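Local coordinates for protein UTP-glucose-1-phosphate uridylyltransferase 2 (PDB 3GUE) that probably catalyses the formation of UDP-glucose and diphosphate from UTP and alpha-D-glucose 1-phosphate, and binds UDP-glucose, at residues H30-L33 and I34-A37; K167-Q170 and D171-F174; A11-A14 and C15-M19; V187-G190 and H191-Y195; K314-M317 and D318-G322. All coordinates share one frame; numbering follows the deposited sequence.

How the contacts relate
Contacts 1, 2 and 3 form one packed group, their centres 11 to 13 Å apart. Helix 26-40 (contact 1) lies against helix 10-21 (contact 3) and the end of strand 165-169 (contact 2): Phe32 CZ sits 3.8 Å from Ile168 CG2, and Phe32 CE2 is 3.7 Å from Cys15 CB. Of the five, contact 4 is the one that touches UDP-glucose, through Gly190, His191 and Pro188. Its centre is about 14 Å from that of contact 1, and Lys167 CE of contact 2 packs on Val187 CG1 at 3.6 Å. Contact 5, about 17 Å from contact 4 between centres, touches it through Met317 CE, 3.9 Å from Tyr195 O, and reaches contact 1 where Gly322 O meets Ile31 CD1.

Contact 1: residues H30-L33 and I34-A37; sequences HIFL and IQHA
Phe32 and His36 stand one turn apart on the alpha-helix 26-40, and their rings meet obliquely. Phe32 CE2 comes to the edge of the imidazole, 3.7 Å from His36 CD2, with the two planes 60° apart. Both side chains set CG anti to the backbone N (chi1 177° for Phe32, -161° for His36), which leans them out along the same flank of the helix. Elsewhere on its surface, Ile34 CD1 reaches 3.4 Å from His30 NE2, and the same methyl also rests against His30 O. Gln35 CG lies 3.3 Å from Ile31 O, and the chain runs on extended from there. Further out, His36 is fixed at both nitrogens: NE2 is hydrogen-bonded to Phe173 O in the loop after strand 165-169, and ND1 to Arg40 NH2 on the same helix. Phe32 also packs on Met19, Val165 and Leu348. Gln35 NE2 makes a weak hydrogen bond to a bound dithiol, probably picked up from the crystallisation liquor, in a pocket that Ile31 and Phe32 also line. Beneath all of this runs the i to i+4 backbone ladder, including His36 N to Phe32 O at 2.8 Å and Ala37 N to Leu33 O at 2.9 Å.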
loop_
_atom_site.group_PDB
_atom_site.type_symbol
_atom_site.label_atom_id
_atom_site.label_comp_id
_atom_site.label_asym_id
_atom_site.label_seq_id
_atom_site.Cartn_x
_atom_site.Cartn_y
_atom_site.Cartn_z
ATOM N N HIS A 30 -5.251 23.895 -2.322
ATOM C CA HIS A 30 -6.418 24.216 -1.486
ATOM C C HIS A 30 -6.724 23.163 -0.393
ATOM O O HIS A 30 -6.900 23.516 0.770
ATOM C CB HIS A 30 -7.624 24.511 -2.398
ATOM C CG HIS A 30 -8.933 24.643 -1.684
ATOM N ND1 HIS A 30 -10.107 24.134 -2.192
ATOM C CD2 HIS A 30 -9.258 25.231 -0.509
ATOM C CE1 HIS A 30 -11.098 24.392 -1.356
ATOM N NE2 HIS A 30 -10.609 25.061 -0.329
ATOM N N ILE A 31 -6.809 21.887 -0.776
ATOM C CA ILE A 31 -7.007 20.782 0.168
ATOM C C ILE A 31 -5.845 20.721 1.195
ATOM O O ILE A 31 -6.082 20.575 2.396
ATOM C CB ILE A 31 -7.168 19.423 -0.582
ATOM C CG1 ILE A 31 -8.331 19.495 -1.598
ATOM C CG2 ILE A 31 -7.336 18.240 0.398
ATOM C CD1 ILE A 31 -8.614 18.158 -2.356
ATOM N N PHE A 32 -4.608 20.843 0.726
ATOM C CA PHE A 32 -3.444 20.878 1.619
ATOM C C PHE A 32 -3.509 22.011 2.660
ATOM O O PHE A 32 -3.175 21.799 3.824
ATOM C CB PHE A 32 -2.120 20.939 0.818
ATOM C CG PHE A 32 -0.872 21.050 1.695
ATOM C CD1 PHE A 32 -0.263 19.912 2.213
ATOM C CD2 PHE A 32 -0.332 22.305 2.015
ATOM C CE1 PHE A 32 0.862 20.021 3.036
ATOM C CE2 PHE A 32 0.776 22.418 2.836
ATOM C CZ PHE A 32 1.381 21.290 3.340
ATOM N N LEU A 33 -3.924 23.205 2.242
ATOM C CA LEU A 33 -3.907 24.360 3.140
ATOM C C LEU A 33 -5.048 24.284 4.151
ATOM O O LEU A 33 -4.921 24.800 5.257
ATOM C CB LEU A 33 -3.892 25.705 2.380
ATOM C CG LEU A 33 -2.616 25.999 1.591
ATOM C CD1 LEU A 33 -2.734 27.261 0.773
ATOM C CD2 LEU A 33 -1.453 26.098 2.545
ATOM N N ILE A 34 -6.131 23.599 3.767
ATOM C CA ILE A 34 -7.189 23.184 4.702
ATOM C C ILE A 34 -6.583 22.344 5.821
ATOM O O ILE A 34 -6.748 22.680 7.001
ATOM C CB ILE A 34 -8.323 22.386 3.976
ATOM C CG1 ILE A 34 -9.227 23.363 3.227
ATOM C CG2 ILE A 34 -9.146 21.550 4.955
ATOM C CD1 ILE A 34 -9.997 22.749 2.071
ATOM N N GLN A 35 -5.883 21.268 5.440
ATOM C CA GLN A 35 -5.218 20.370 6.387
ATOM C C GLN A 35 -4.143 21.065 7.239
ATOM O O GLN A 35 -4.009 20.764 8.429
ATOM C CB GLN A 35 -4.570 19.192 5.650
ATOM C CG GLN A 35 -5.495 18.382 4.743
ATOM C CD GLN A 35 -4.741 17.362 3.940
ATOM O OE1 GLN A 35 -3.604 17.606 3.524
ATOM N NE2 GLN A 35 -5.353 16.200 3.731
ATOM N N HIS A 36 -3.365 21.942 6.592
ATOM C CA HIS A 36 -2.362 22.831 7.209
ATOM C C HIS A 36 -2.911 23.719 8.326
ATOM O O HIS A 36 -2.297 23.810 9.423
ATOM C CB HIS A 36 -1.736 23.750 6.141
ATOM C CG HIS A 36 -0.434 24.365 6.553
ATOM N ND1 HIS A 36 -0.345 25.371 7.484
ATOM C CD2 HIS A 36 0.835 24.100 6.161
ATOM C CE1 HIS A 36 0.924 25.716 7.634
ATOM N NE2 HIS A 36 1.660 24.959 6.839
ATOM N N ALA A 37 -4.004 24.431 8.017
ATOM C CA ALA A 37 -4.823 25.080 9.050
ATOM C C ALA A 37 -5.065 24.160 10.246
ATOM O O ALA A 37 -4.773 24.566 11.360
ATOM C CB ALA A 37 -6.141 25.567 8.487
#

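Contact 2: residues K167-Q170 and D171-F174; sequences KIRQ and DNFF
A tight reversal closes the end of strand 165-169 and carries an Asx turn at Asn172, with Arg169 and Asp171 joined across it by a two-pronged salt bridge. The arginine approaches side-on: NE gives its hydrogen to Asp171 OD1 at 2.9 Å and NH2 gives one to OD2 at the same distance of 2.9 Å. The guanidinium and carboxylate planes are only 15° apart, and both oxygens are met on their syn side, so the pair is held flat and its rotation is fixed. A bend in the arginine at chi3 (57°) turns the guanidinium edge onto the acid, while its CD passes 3.5 Å from Asn172 OD1. That same oxygen accepts from Phe174 N at 3.1 Å, which makes the Asx turn. The backbone doubles back here, with Arg169 N bonded to Phe174 O and Phe173 N bonded to Arg169 O. Phe173 takes a positive phi (64°) at the turn, and its ring has Gln170 O over one face. Outside the turn, Gln170 NE2 is hydrogen-bonded to Val345 O on the neighbouring strand 344-349, while the Phe174 ring packs on helix 10-21. On the buried side Ile168 sends its CD1 to the edge of the Phe173 ring, 3.9 Å from CD1 of Phe173.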
loop_
_atom_site.group_PDB
_atom_site.type_symbol
_atom_site.label_atom_id
_atom_site.label_comp_id
_atom_site.label_asym_id
_atom_site.label_seq_id
_atom_site.Cartn_x
_atom_site.Cartn_y
_atom_site.Cartn_z
ATOM N N LYS A 167 6.957 18.804 2.768
ATOM C CA LYS A 167 7.118 18.418 4.167
ATOM C C LYS A 167 7.181 19.742 4.910
ATOM O O LYS A 167 7.725 20.716 4.379
ATOM C CB LYS A 167 8.427 17.680 4.376
ATOM C CG LYS A 167 8.502 16.345 3.651
ATOM C CD LYS A 167 9.873 15.741 3.857
ATOM C CE LYS A 167 10.052 14.516 2.972
ATOM N NZ LYS A 167 11.352 13.827 3.246
ATOM N N ILE A 168 6.585 19.813 6.093
ATOM C CA ILE A 168 6.516 21.099 6.799
ATOM C C ILE A 168 7.188 20.926 8.175
ATOM O O ILE A 168 7.098 19.859 8.746
ATOM C CB ILE A 168 5.062 21.652 6.867
ATOM C CG1 ILE A 168 4.105 20.686 7.589
ATOM C CG2 ILE A 168 4.517 21.955 5.413
ATOM C CD1 ILE A 168 2.887 21.398 8.207
ATOM N N ARG A 169 7.880 21.950 8.669
ATOM C CA ARG A 169 8.616 21.838 9.940
ATOM C C ARG A 169 7.638 21.600 11.094
ATOM O O ARG A 169 6.581 22.245 11.173
ATOM C CB ARG A 169 9.430 23.108 10.216
ATOM C CG ARG A 169 10.507 23.509 9.195
ATOM C CD ARG A 169 11.217 24.823 9.662
ATOM N NE ARG A 169 11.814 24.715 11.012
ATOM C CZ ARG A 169 13.115 24.659 11.290
ATOM N NH1 ARG A 169 14.021 24.729 10.322
ATOM N NH2 ARG A 169 13.519 24.574 12.555
ATOM N N GLN A 170 7.997 20.711 12.011
ATOM C CA GLN A 170 7.130 20.440 13.168
ATOM C C GLN A 170 6.948 21.650 14.100
ATOM O O GLN A 170 5.899 21.790 14.761
ATOM C CB GLN A 170 7.654 19.254 13.965
ATOM C CG GLN A 170 7.394 17.850 13.313
ATOM C CD GLN A 170 7.913 16.749 14.148
ATOM O OE1 GLN A 170 8.240 16.968 15.313
ATOM N NE2 GLN A 170 7.999 15.528 13.582
ATOM N N ASP A 171 7.957 22.519 14.148
ATOM C CA ASP A 171 7.929 23.722 15.032
ATOM C C ASP A 171 7.112 24.903 14.516
ATOM O O ASP A 171 6.214 25.397 15.216
ATOM C CB ASP A 171 9.343 24.150 15.509
ATOM C CG ASP A 171 10.298 24.534 14.347
ATOM O OD1 ASP A 171 9.871 24.582 13.171
ATOM O OD2 ASP A 171 11.490 24.808 14.626
ATOM N N ASN A 172 7.368 25.342 13.289
ATOM C CA ASN A 172 6.677 26.540 12.777
ATOM C C ASN A 172 5.778 26.326 11.546
ATOM O O ASN A 172 5.215 27.293 11.007
ATOM C CB ASN A 172 7.664 27.737 12.591
ATOM C CG ASN A 172 8.663 27.546 11.435
ATOM O OD1 ASN A 172 8.452 26.766 10.504
ATOM N ND2 ASN A 172 9.746 28.270 11.495
ATOM N N PHE A 173 5.699 25.081 11.084
ATOM C CA PHE A 173 4.838 24.651 9.946
ATOM C C PHE A 173 5.169 25.248 8.561
ATOM O O PHE A 173 4.396 25.109 7.611
ATOM C CB PHE A 173 3.333 24.768 10.299
ATOM C CG PHE A 173 2.986 24.176 11.659
ATOM C CD1 PHE A 173 2.766 22.806 11.803
ATOM C CD2 PHE A 173 2.924 24.987 12.803
ATOM C CE1 PHE A 173 2.462 22.256 13.057
ATOM C CE2 PHE A 173 2.626 24.434 14.078
ATOM C CZ PHE A 173 2.396 23.070 14.188
ATOM N N PHE A 174 6.321 25.893 8.461
ATOM C CA PHE A 174 6.823 26.375 7.163
ATOM C C PHE A 174 7.290 25.206 6.312
ATOM O O PHE A 174 7.690 24.205 6.861
ATOM C CB PHE A 174 7.959 27.364 7.376
ATOM C CG PHE A 174 7.484 28.795 7.542
ATOM C CD1 PHE A 174 7.692 29.729 6.535
ATOM C CD2 PHE A 174 6.820 29.190 8.705
ATOM C CE1 PHE A 174 7.241 31.059 6.687
ATOM C CE2 PHE A 174 6.356 30.497 8.877
ATOM C CZ PHE A 174 6.554 31.433 7.860
#

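Contact 3: residues A11-A14 and C15-M19; sequences AALA and CLEKM
Leu16 N bonds to Ala12 O at 2.7 Å, the shortest of four i to i+4 hydrogen bonds that join 11-14 to 15-19 within alpha-helix 10-21. The others are Glu17 N to Leu13 O at 2.9 Å, and Cys15 N to Ala11 O and Lys18 N to Ala14 O, which are slightly longer. Farther from the backbone, Lys18 NZ forms a salt bridge with Glu185 OE1, just ahead of strand 186-187. The lysine chain runs outward extended, and its CB rests 3.4 Å from Ala14 O. Glu17 CB and CG both lie over Leu13 O, each 3.5 Å away. Leu13 and Leu16 meet at their ends, CD1 to CD1 at 4.3 Å, a loose apolar touch. Ala11 and Ala14 pack on Phe174, Ala14 also on Pro175, and Ala12 touches Arg40 of helix 26-40. Met19 reaches Val165, Pro166 and Ile29, continuing the buried side beyond these turns, so that the helix is held between helix 26-40 and strand 165-169. Cys15, also buried, lies close to His36 and Pro175. With chi1 at -61° its thiol lies beside its own backbone N and reaches back along the helix, bringing SG to 3.1 Å from Ala11 O.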
loop_
_atom_site.group_PDB
_atom_site.type_symbol
_atom_site.label_atom_id
_atom_site.label_comp_id
_atom_site.label_asym_id
_atom_site.label_seq_id
_atom_site.Cartn_x
_atom_site.Cartn_y
_atom_site.Cartn_z
ATOM N N ALA A 11 3.131 30.698 7.382
ATOM C CA ALA A 11 3.515 29.302 7.052
ATOM C C ALA A 11 2.715 28.724 5.875
ATOM O O ALA A 11 3.260 27.983 5.052
ATOM C CB ALA A 11 3.360 28.392 8.269
ATOM N N ALA A 12 1.434 29.059 5.821
ATOM C CA ALA A 12 0.524 28.590 4.756
ATOM C C ALA A 12 0.810 29.294 3.446
ATOM O O ALA A 12 0.869 28.673 2.376
ATOM C CB ALA A 12 -0.934 28.789 5.186
ATOM N N LEU A 13 1.039 30.603 3.524
ATOM C CA LEU A 13 1.425 31.391 2.355
ATOM C C LEU A 13 2.765 30.914 1.753
ATOM O O LEU A 13 2.916 30.786 0.518
ATOM C CB LEU A 13 1.446 32.898 2.723
ATOM C CG LEU A 13 1.534 33.872 1.556
ATOM C CD1 LEU A 13 0.338 33.589 0.684
ATOM C CD2 LEU A 13 1.580 35.337 2.083
ATOM N N ALA A 14 3.730 30.633 2.633
ATOM C CA ALA A 14 4.985 30.007 2.220
ATOM C C ALA A 14 4.778 28.649 1.503
ATOM O O ALA A 14 5.425 28.407 0.467
ATOM C CB ALA A 14 5.957 29.861 3.433
ATOM N N CYS A 15 3.894 27.789 2.036
ATOM C CA CYS A 15 3.560 26.501 1.395
ATOM C C CYS A 15 2.884 26.778 0.059
ATOM O O CYS A 15 3.166 26.109 -0.931
ATOM C CB CYS A 15 2.646 25.591 2.248
ATOM S SG CYS A 15 3.330 25.077 3.857
ATOM N N LEU A 16 2.020 27.785 0.049
ATOM C CA LEU A 16 1.212 28.109 -1.140
ATOM C C LEU A 16 2.111 28.479 -2.286
ATOM O O LEU A 16 1.970 27.940 -3.392
ATOM C CB LEU A 16 0.219 29.245 -0.838
ATOM C CG LEU A 16 -0.727 29.727 -1.944
ATOM C CD1 LEU A 16 -1.874 30.453 -1.300
ATOM C CD2 LEU A 16 -0.014 30.665 -2.948
ATOM N N GLU A 17 3.049 29.394 -2.007
ATOM C CA GLU A 17 3.927 29.951 -3.011
ATOM C C GLU A 17 4.897 28.918 -3.522
ATOM O O GLU A 17 5.140 28.857 -4.717
ATOM C CB GLU A 17 4.662 31.201 -2.475
ATOM C CG GLU A 17 3.793 32.459 -2.424
ATOM C CD GLU A 17 4.462 33.691 -1.782
ATOM O OE1 GLU A 17 5.553 33.592 -1.179
ATOM O OE2 GLU A 17 3.862 34.783 -1.890
ATOM N N LYS A 18 5.440 28.095 -2.618
ATOM C CA LYS A 18 6.344 27.012 -2.998
ATOM C C LYS A 18 5.637 25.964 -3.875
ATOM O O LYS A 18 6.254 25.408 -4.790
ATOM C CB LYS A 18 6.917 26.332 -1.745
ATOM C CG LYS A 18 7.958 25.248 -2.017
ATOM C CD LYS A 18 8.601 24.730 -0.731
ATOM C CE LYS A 18 9.967 24.060 -1.007
ATOM N NZ LYS A 18 10.624 23.769 0.311
ATOM N N MET A 19 4.365 25.671 -3.574
ATOM C CA MET A 19 3.580 24.716 -4.377
ATOM C C MET A 19 3.274 25.255 -5.774
ATOM O O MET A 19 3.474 24.569 -6.790
ATOM C CB MET A 19 2.290 24.299 -3.656
ATOM C CG MET A 19 2.546 23.418 -2.425
ATOM S SD MET A 19 1.133 23.102 -1.366
ATOM C CE MET A 19 0.431 21.668 -2.127
#

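Contact 4: residues V187-G190 and H191-Y195. With UPG (uridine-5'-diphosphate-glucose), chain C.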
loop_
_atom_site.group_PDB
_atom_site.type_symbol
_atom_site.label_atom_id
_atom_site.label_comp_id
_atom_site.label_asym_id
_atom_site.label_seq_id
_atom_site.Cartn_x
_atom_site.Cartn_y
_atom_site.Cartn_z
ATOM N N VAL A 187 6.855 15.451 -0.475
ATOM C CA VAL A 187 6.277 14.069 -0.498
ATOM C C VAL A 187 4.959 13.999 -1.256
ATOM O O VAL A 187 4.178 14.931 -1.161
ATOM C CB VAL A 187 5.969 13.499 0.899
ATOM C CG1 VAL A 187 7.201 12.907 1.511
ATOM C CG2 VAL A 187 5.328 14.548 1.805
ATOM N N PRO A 188 4.692 12.860 -1.953
ATOM C CA PRO A 188 3.350 12.609 -2.508
ATOM C C PRO A 188 2.379 12.566 -1.319
ATOM O O PRO A 188 2.749 12.023 -0.272
ATOM C CB PRO A 188 3.479 11.214 -3.158
ATOM C CG PRO A 188 4.678 10.581 -2.504
ATOM C CD PRO A 188 5.611 11.743 -2.242
ATOM N N PRO A 189 1.166 13.136 -1.466
ATOM C CA PRO A 189 0.294 13.293 -0.285
ATOM C C PRO A 189 -0.550 12.059 0.145
ATOM O O PRO A 189 -1.607 12.228 0.763
ATOM C CB PRO A 189 -0.613 14.443 -0.700
ATOM C CG PRO A 189 -0.681 14.385 -2.193
ATOM C CD PRO A 189 0.546 13.684 -2.699
ATOM N N GLY A 190 -0.104 10.854 -0.208
ATOM C CA GLY A 190 -0.813 9.598 0.124
ATOM C C GLY A 190 -1.546 9.109 -1.107
ATOM O O GLY A 190 -1.779 9.893 -2.012
ATOM N N HIS A 191 -1.861 7.810 -1.158
ATOM C CA HIS A 191 -2.741 7.240 -2.170
ATOM C C HIS A 191 -4.208 7.756 -2.106
ATOM O O HIS A 191 -4.938 7.665 -3.084
ATOM C CB HIS A 191 -2.619 5.684 -2.229
ATOM C CG HIS A 191 -2.632 5.020 -0.876
ATOM N ND1 HIS A 191 -3.746 4.994 -0.070
ATOM C CD2 HIS A 191 -1.643 4.429 -0.160
ATOM C CE1 HIS A 191 -3.458 4.391 1.076
ATOM N NE2 HIS A 191 -2.182 4.043 1.050
ATOM N N GLY A 192 -4.624 8.346 -0.986
ATOM C CA GLY A 192 -5.909 9.049 -0.925
ATOM C C GLY A 192 -6.026 10.128 -1.987
ATOM O O GLY A 192 -7.150 10.528 -2.339
ATOM N N ASP A 193 -4.856 10.556 -2.505
ATOM C CA ASP A 193 -4.680 11.600 -3.522
ATOM C C ASP A 193 -5.331 11.189 -4.842
ATOM O O ASP A 193 -5.684 12.027 -5.652
ATOM C CB ASP A 193 -3.173 11.850 -3.729
ATOM C CG ASP A 193 -2.843 13.166 -4.442
ATOM O OD1 ASP A 193 -3.552 14.182 -4.279
ATOM O OD2 ASP A 193 -1.799 13.209 -5.130
ATOM N N VAL A 194 -5.502 9.884 -5.043
ATOM C CA VAL A 194 -6.066 9.361 -6.291
ATOM C C VAL A 194 -7.371 10.011 -6.796
ATOM O O VAL A 194 -7.544 10.219 -7.994
ATOM C CB VAL A 194 -6.224 7.808 -6.229
ATOM C CG1 VAL A 194 -7.307 7.386 -5.191
ATOM C CG2 VAL A 194 -6.521 7.264 -7.630
ATOM N N TYR A 195 -8.274 10.354 -5.879
ATOM C CA TYR A 195 -9.601 10.817 -6.272
ATOM C C TYR A 195 -9.516 12.211 -6.914
ATOM O O TYR A 195 -10.007 12.417 -8.036
ATOM C CB TYR A 195 -10.588 10.771 -5.095
ATOM C CG TYR A 195 -10.697 9.413 -4.401
ATOM C CD1 TYR A 195 -11.234 8.283 -5.060
ATOM C CD2 TYR A 195 -10.262 9.254 -3.084
ATOM C CE1 TYR A 195 -11.326 7.036 -4.412
ATOM C CE2 TYR A 195 -10.363 8.020 -2.430
ATOM C CZ TYR A 195 -10.890 6.910 -3.101
ATOM O OH TYR A 195 -10.991 5.694 -2.432
HETATM N N1 UPG C . 1.383 5.190 -2.736
HETATM C C2 UPG C . 1.064 6.126 -3.740
HETATM N N3 UPG C . 1.057 7.463 -3.381
HETATM C C4 UPG C . 1.339 7.903 -2.109
HETATM C C5 UPG C . 1.636 6.978 -1.101
HETATM C C6 UPG C . 1.657 5.620 -1.399
HETATM O O2 UPG C . 0.821 5.839 -4.922
HETATM O O4 UPG C . 1.317 9.125 -1.908
HETATM C C1C UPG C . 1.400 3.729 -3.069
HETATM C C2C UPG C . 2.581 2.852 -2.642
HETATM O O2C UPG C . 3.671 2.976 -3.567
HETATM C C3C UPG C . 1.935 1.473 -2.745
HETATM C C4C UPG C . 0.528 1.733 -2.229
HETATM O O4C UPG C . 0.275 3.155 -2.381
HETATM O O3C UPG C . 1.842 1.106 -4.121
HETATM C C5C UPG C . 0.398 1.390 -0.709
HETATM O O5C UPG C . 1.131 2.242 0.130
HETATM P PA UPG C . 1.930 1.664 1.408
HETATM O O1A UPG C . 2.678 0.484 0.889
HETATM O O2A UPG C . 2.654 2.722 2.123
HETATM O O3A UPG C . 0.699 1.091 2.337
HETATM P PB UPG C . -0.135 1.897 3.479
HETATM O O1B UPG C . -0.635 3.147 2.883
HETATM O O2B UPG C . 0.621 1.939 4.770
HETATM O O3B UPG C . -1.298 0.819 3.729
HETATM C "C1'" UPG C . -2.246 0.530 2.637
HETATM C "C2'" UPG C . -3.654 0.864 3.108
HETATM C "C3'" UPG C . -3.926 0.043 4.362
HETATM C "C4'" UPG C . -3.827 -1.450 4.012
HETATM C "C5'" UPG C . -2.433 -1.771 3.417
HETATM C "C6'" UPG C . -2.428 -3.138 2.785
HETATM O "O2'" UPG C . -3.784 2.264 3.414
HETATM O "O3'" UPG C . -5.192 0.405 4.888
HETATM O "O4'" UPG C . -4.057 -2.250 5.162
HETATM O "O5'" UPG C . -2.065 -0.868 2.337
HETATM O "O6'" UPG C . -1.077 -3.562 2.591
#
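The His191 imidazole presents its edge to UDP-glucose. NE2 donates to O1B of the beta phosphate at 2.6 Å, nearly straight at 165°, with PB in the ring plane. CD2 comes 3.2 Å from the ribose oxygen O4C, while CE1 is 3.2 Å from the glucose hydroxyl oxygen O2'. CG sits between the backbone N and the carbonyl carbon (chi1 46°), which swings the ring to the diphosphate, and its ND1 is hydrogen-bonded to Met352 N, which fixes the rotation. The Tyr195 ring, by contrast, carries Val194 CG1 over the centre of one face. At the uracil end, Gly190 N makes a weak bond to O4 at 2.8 Å, and Pro188 CB covers the same oxygen at 3.3 Å. Gly190 O then takes Asp193 N at 3.2 Å from above the carbonyl plane. Pro189 CG lies 3.3 Å from Asp193 CG, while OD2 of that acid is held by Asn163 N and by NE2 of Gln162, whose OE1 also binds the nucleotide. The turn leads from strand 186-187 into helix 194-201, with strand 165-169 beside Val187 and Pro189, strand 77-83 against His191 and Val194, and strand 300-309 against His191 and Tyr195.

Contact 5: residues K314-M317 and D318-G322; sequences KKMM and DEQLG
Lys314 leaves CB with CG anti to the backbone N (chi1 170°), then bends at chi2 and chi4 to follow Asp318. CG and CD each lie 4.0 Å from Asp318 OD2, CE comes nearer at 3.2 Å, and NZ closes a salt bridge to the same oxygen at 3.6 Å. The bridge is therefore a loose one, with the chain's methylene closer than the charge. The other oxygen, Asp318 OD1, is hydrogen-bonded to Tyr199 OH. These residues end helix 310-319 in a Schellman motif. Gly322 N bonds to Met317 O at 2.7 Å, almost straight at 174°, and Leu321 N bonds to Asp318 O, with Leu321 at positive phi as the C-prime residue. Met317 folds tightly so that its CE meets Gly322 O at 3.7 Å. On the other flank Met316 and Gln320 run side by side, pointing the same way, with Met316 CG 3.8 Å from Gln320 OE1.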
loop_
_atom_site.group_PDB
_atom_site.type_symbol
_atom_site.label_atom_id
_atom_site.label_comp_id
_atom_site.label_asym_id
_atom_site.label_seq_id
_atom_site.Cartn_x
_atom_site.Cartn_y
_atom_site.Cartn_z
ATOM N N LYS A 314 -17.660 10.859 -9.696
ATOM C CA LYS A 314 -17.829 12.090 -10.440
ATOM C C LYS A 314 -18.870 12.977 -9.766
ATOM O O LYS A 314 -18.630 14.170 -9.547
ATOM C CB LYS A 314 -18.236 11.784 -11.887
ATOM C CG LYS A 314 -18.679 12.992 -12.689
ATOM C CD LYS A 314 -17.515 13.847 -13.181
ATOM C CE LYS A 314 -18.039 15.142 -13.820
ATOM N NZ LYS A 314 -19.196 14.857 -14.750
ATOM N N LYS A 315 -20.015 12.374 -9.438
ATOM C CA LYS A 315 -21.123 13.053 -8.751
ATOM C C LYS A 315 -20.727 13.607 -7.379
ATOM O O LYS A 315 -21.147 14.702 -7.011
ATOM C CB LYS A 315 -22.332 12.106 -8.626
ATOM C CG LYS A 315 -22.951 11.755 -9.975
ATOM C CD LYS A 315 -23.939 10.587 -9.883
ATOM C CE LYS A 315 -25.337 11.053 -9.525
ATOM N NZ LYS A 315 -26.365 9.972 -9.708
ATOM N N MET A 316 -19.916 12.862 -6.632
ATOM C CA MET A 316 -19.420 13.351 -5.342
ATOM C C MET A 316 -18.479 14.545 -5.525
ATOM O O MET A 316 -18.672 15.590 -4.893
ATOM C CB MET A 316 -18.745 12.231 -4.557
ATOM C CG MET A 316 -18.606 12.493 -3.046
ATOM S SD MET A 316 -18.041 11.014 -2.166
ATOM C CE MET A 316 -18.757 9.734 -3.209
ATOM N N MET A 317 -17.498 14.401 -6.417
ATOM C CA MET A 317 -16.489 15.435 -6.644
ATOM C C MET A 317 -17.134 16.754 -7.082
ATOM O O MET A 317 -16.770 17.813 -6.570
ATOM C CB MET A 317 -15.412 14.984 -7.650
ATOM C CG MET A 317 -14.563 13.776 -7.232
ATOM S SD MET A 317 -13.617 13.920 -5.716
ATOM C CE MET A 317 -12.298 15.009 -6.245
ATOM N N ASP A 318 -18.088 16.675 -8.016
ATOM C CA ASP A 318 -18.860 17.836 -8.464
ATOM C C ASP A 318 -19.587 18.472 -7.292
ATOM O O ASP A 318 -19.489 19.676 -7.077
ATOM C CB ASP A 318 -19.892 17.441 -9.536
ATOM C CG ASP A 318 -19.298 17.352 -10.940
ATOM O OD1 ASP A 318 -18.222 17.955 -11.191
ATOM O OD2 ASP A 318 -19.942 16.707 -11.807
ATOM N N GLU A 319 -20.314 17.644 -6.550
ATOM C CA GLU A 319 -21.102 18.062 -5.393
ATOM C C GLU A 319 -20.235 18.810 -4.373
ATOM O O GLU A 319 -20.584 19.898 -3.928
ATOM C CB GLU A 319 -21.740 16.817 -4.774
ATOM C CG GLU A 319 -22.757 17.025 -3.670
ATOM C CD GLU A 319 -23.243 15.691 -3.134
ATOM O OE1 GLU A 319 -24.057 15.032 -3.820
ATOM O OE2 GLU A 319 -22.800 15.295 -2.032
ATOM N N GLN A 320 -19.081 18.240 -4.051
ATOM C CA GLN A 320 -18.207 18.780 -3.015
ATOM C C GLN A 320 -17.142 19.749 -3.553
ATOM O O GLN A 320 -16.216 20.135 -2.829
ATOM C CB GLN A 320 -17.595 17.627 -2.224
ATOM C CG GLN A 320 -18.645 16.616 -1.790
ATOM C CD GLN A 320 -18.415 16.106 -0.395
ATOM O OE1 GLN A 320 -18.269 14.892 -0.175
ATOM N NE2 GLN A 320 -18.369 17.031 0.573
ATOM N N LEU A 321 -17.298 20.142 -4.819
ATOM C CA LEU A 321 -16.447 21.143 -5.487
ATOM C C LEU A 321 -14.971 20.726 -5.515
ATOM O O LEU A 321 -14.073 21.503 -5.173
ATOM C CB LEU A 321 -16.647 22.542 -4.864
ATOM C CG LEU A 321 -18.095 22.928 -4.491
ATOM C CD1 LEU A 321 -18.151 23.767 -3.224
ATOM C CD2 LEU A 321 -18.852 23.600 -5.634
ATOM N N GLY A 322 -14.741 19.480 -5.921
ATOM C CA GLY A 322 -13.406 18.883 -6.000
ATOM C C GLY A 322 -12.690 18.600 -4.683
ATOM O O GLY A 322 -11.515 18.230 -4.696
#